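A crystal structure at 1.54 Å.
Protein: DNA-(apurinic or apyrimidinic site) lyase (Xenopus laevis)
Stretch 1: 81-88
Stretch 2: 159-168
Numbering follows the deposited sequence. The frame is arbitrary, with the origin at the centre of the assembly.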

# COMPACT_ATOMS: atom_id res chain seq x y z
N ALA A 81 8.44 -1.49 12.07
CA ALA A 81 8.22 -1.81 10.67
C ALA A 81 8.39 -3.31 10.47
O ALA A 81 9.22 -3.94 11.12
CB ALA A 81 9.20 -1.07 9.74
N GLU A 82 7.59 -3.87 9.58
CA GLU A 82 7.56 -5.31 9.38
C GLU A 82 7.15 -5.66 7.98
O GLU A 82 6.23 -5.03 7.44
CB GLU A 82 6.59 -5.93 10.40
CG GLU A 82 6.60 -7.42 10.48
CD GLU A 82 5.69 -8.00 11.60
OE1 GLU A 82 5.25 -7.25 12.48
OE2 GLU A 82 5.46 -9.22 11.58
N GLU A 83 7.75 -6.71 7.39
CA GLU A 83 7.38 -7.21 6.09
C GLU A 83 6.23 -8.22 6.23
O GLU A 83 6.22 -9.04 7.16
CB GLU A 83 8.57 -7.98 5.48
CG GLU A 83 9.46 -7.35 4.55
CD GLU A 83 10.30 -8.46 3.89
OE1 GLU A 83 9.94 -8.92 2.79
OE2 GLU A 83 11.27 -8.93 4.54
N GLY A 84 5.33 -8.22 5.26
CA GLY A 84 4.35 -9.27 5.15
C GLY A 84 3.16 -9.00 6.05
O GLY A 84 3.14 -8.08 6.85
N LEU A 85 2.16 -9.86 5.91
CA LEU A 85 0.94 -9.80 6.70
C LEU A 85 0.83 -10.84 7.79
O LEU A 85 -0.04 -10.69 8.68
CB LEU A 85 -0.29 -9.95 5.79
CG LEU A 85 -0.46 -8.87 4.75
CD1 LEU A 85 -1.54 -9.24 3.76
CD2 LEU A 85 -0.75 -7.54 5.37
N SER A 86 1.65 -11.88 7.77
CA SER A 86 1.47 -13.01 8.67
C SER A 86 2.53 -13.14 9.75
O SER A 86 2.32 -13.94 10.67
CB SER A 86 1.45 -14.32 7.90
OG SER A 86 2.75 -14.69 7.52
N GLY A 87 3.64 -12.45 9.66
CA GLY A 87 4.67 -12.64 10.69
C GLY A 87 5.77 -13.64 10.35
O GLY A 87 6.79 -13.66 11.05
N VAL A 88 5.61 -14.44 9.30
CA VAL A 88 6.59 -15.50 9.07
C VAL A 88 7.95 -14.94 8.64
O VAL A 88 8.98 -15.59 8.86
CB VAL A 88 6.03 -16.52 8.05
CG1 VAL A 88 4.76 -17.18 8.61
CG2 VAL A 88 5.75 -15.86 6.73
N ARG A 159 -7.45 -15.55 -0.79
CA ARG A 159 -6.81 -15.82 0.51
C ARG A 159 -5.94 -14.68 0.98
O ARG A 159 -5.90 -14.38 2.17
CB ARG A 159 -6.04 -17.12 0.41
CG ARG A 159 -6.95 -18.35 0.18
CD ARG A 159 -7.79 -18.64 1.37
NE ARG A 159 -6.99 -19.35 2.36
CZ ARG A 159 -7.50 -19.92 3.42
NH1 ARG A 159 -8.78 -19.76 3.70
NH2 ARG A 159 -6.71 -20.67 4.20
N PHE A 160 -5.29 -13.96 0.05
CA PHE A 160 -4.54 -12.76 0.42
C PHE A 160 -5.44 -11.69 1.00
O PHE A 160 -5.12 -11.09 2.01
CB PHE A 160 -3.78 -12.25 -0.80
CG PHE A 160 -2.82 -11.15 -0.51
CD1 PHE A 160 -3.20 -9.82 -0.57
CD2 PHE A 160 -1.51 -11.44 -0.20
CE1 PHE A 160 -2.27 -8.80 -0.29
CE2 PHE A 160 -0.59 -10.42 0.09
CZ PHE A 160 -0.98 -9.12 0.03
N TYR A 161 -6.60 -11.47 0.36
CA TYR A 161 -7.58 -10.54 0.90
C TYR A 161 -8.02 -10.95 2.31
O TYR A 161 -8.13 -10.08 3.18
CB TYR A 161 -8.79 -10.51 0.01
CG TYR A 161 -8.68 -9.76 -1.30
CD1 TYR A 161 -7.79 -8.75 -1.50
CD2 TYR A 161 -9.59 -10.04 -2.31
CE1 TYR A 161 -7.78 -8.03 -2.71
CE2 TYR A 161 -9.58 -9.31 -3.52
CZ TYR A 161 -8.68 -8.30 -3.69
OH TYR A 161 -8.72 -7.57 -4.91
N HIS A 162 -8.24 -12.24 2.53
CA HIS A 162 -8.69 -12.67 3.86
C HIS A 162 -7.58 -12.46 4.88
O HIS A 162 -7.84 -11.98 5.99
CB HIS A 162 -9.11 -14.13 3.78
CG HIS A 162 -9.69 -14.67 5.05
ND1 HIS A 162 -10.74 -14.06 5.71
CD2 HIS A 162 -9.41 -15.80 5.75
CE1 HIS A 162 -11.05 -14.78 6.78
NE2 HIS A 162 -10.26 -15.83 6.83
N LEU A 163 -6.35 -12.73 4.50
CA LEU A 163 -5.24 -12.46 5.42
C LEU A 163 -5.08 -10.96 5.71
O LEU A 163 -4.81 -10.56 6.86
CB LEU A 163 -3.94 -13.03 4.84
CG LEU A 163 -2.65 -12.88 5.69
CD1 LEU A 163 -2.87 -13.64 6.97
CD2 LEU A 163 -1.47 -13.44 4.88
N LEU A 164 -5.18 -10.13 4.70
CA LEU A 164 -5.11 -8.68 4.87
C LEU A 164 -6.17 -8.19 5.83
O LEU A 164 -5.87 -7.42 6.75
CB LEU A 164 -5.26 -8.02 3.51
CG LEU A 164 -5.41 -6.50 3.51
CD1 LEU A 164 -4.20 -5.82 4.13
CD2 LEU A 164 -5.59 -6.05 2.06
N GLN A 165 -7.42 -8.65 5.66
CA GLN A 165 -8.48 -8.26 6.59
C GLN A 165 -8.16 -8.70 8.00
O GLN A 165 -8.33 -7.93 8.97
CB GLN A 165 -9.82 -8.81 6.11
CG GLN A 165 -10.94 -8.50 7.04
CD GLN A 165 -12.28 -8.77 6.44
OE1 GLN A 165 -12.40 -9.45 5.43
NE2 GLN A 165 -13.32 -8.27 7.11
N THR A 166 -7.74 -9.95 8.15
CA THR A 166 -7.43 -10.47 9.47
C THR A 166 -6.39 -9.61 10.16
O THR A 166 -6.52 -9.24 11.33
CB THR A 166 -6.94 -11.91 9.35
OG1 THR A 166 -8.00 -12.74 8.84
CG2 THR A 166 -6.57 -12.48 10.72
N ARG A 167 -5.31 -9.29 9.45
CA ARG A 167 -4.23 -8.55 10.09
C ARG A 167 -4.66 -7.12 10.40
O ARG A 167 -4.37 -6.60 11.48
CB ARG A 167 -3.00 -8.55 9.19
CG ARG A 167 -1.81 -7.82 9.81
CD ARG A 167 -1.31 -8.55 11.04
NE ARG A 167 -0.17 -7.92 11.70
CZ ARG A 167 1.08 -8.00 11.26
NH1 ARG A 167 1.35 -8.62 10.14
NH2 ARG A 167 2.08 -7.42 11.94
N ALA A 168 -5.29 -6.44 9.44
CA ALA A 168 -5.65 -5.03 9.62
C ALA A 168 -6.63 -4.86 10.76
O ALA A 168 -6.49 -3.93 11.58
CB ALA A 168 -6.22 -4.49 8.34
O HOH W 1 4.03 -9.39 9.25

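Leu 85, in the loop that follows strand 81-83, is the apolar centre of the contact and contributes the largest covered area of any residue in either stretch. Its CA-to-CB bond runs sideways to the helix, and the m,t rotamer brings Leu 85 CD1 in against the helix. Leu 85 CD1 lies over one face of the Phe 160 ring, 4.1 Å from the ring centroid and 3.8 Å from Phe 160 CZ, a CH-pi arrangement. The same methyl, Leu 85 CD1, packs 3.9 Å from Leu 164 CB, while Leu 85 CB rests 3.8 Å from Leu 163 CG. Leu 163 and Leu 164 lie three and four residues, about one turn, after Phe 160, so all three can meet a single leucine; a branched aliphatic side chain suits this buried site. Beside it, Ser 86 CB comes within 4.3 Å of Leu 163 CD2, although its CA-to-CB bond points away from the helix.

One turn beyond Leu 163, Arg 167 forms the polar edge. Its CA-to-CB bond points toward the loop, and its extended chi3 helps carry the guanidinium to the backbone. There Arg 167 NH1 donates a weak hydrogen bond to Leu 85 O (2.9 Å), and Arg 167 NH2 makes a salt bridge with Glu 82 OE1 (3.2 Å), which includes a weak hydrogen bond. Both acceptors lie at the guanidinium edge, near its plane, where the N-H groups point. The t,t rotamer of Glu 82 extends its carboxylate to this buried charge, which it offsets.

Water 1 extends the network: it accepts from Arg 167 NH1 (2.9 Å) and, weakly, from Gly 87 N (3.1 Å), and lies 2.7 Å from Glu 82 OE2 and 3.0 Å from Glu 83 O. The positive phi of Gly 84 and the backbone angles of Gly 87 both suit glycine in this turn. Together the two stretches bury 384 Å².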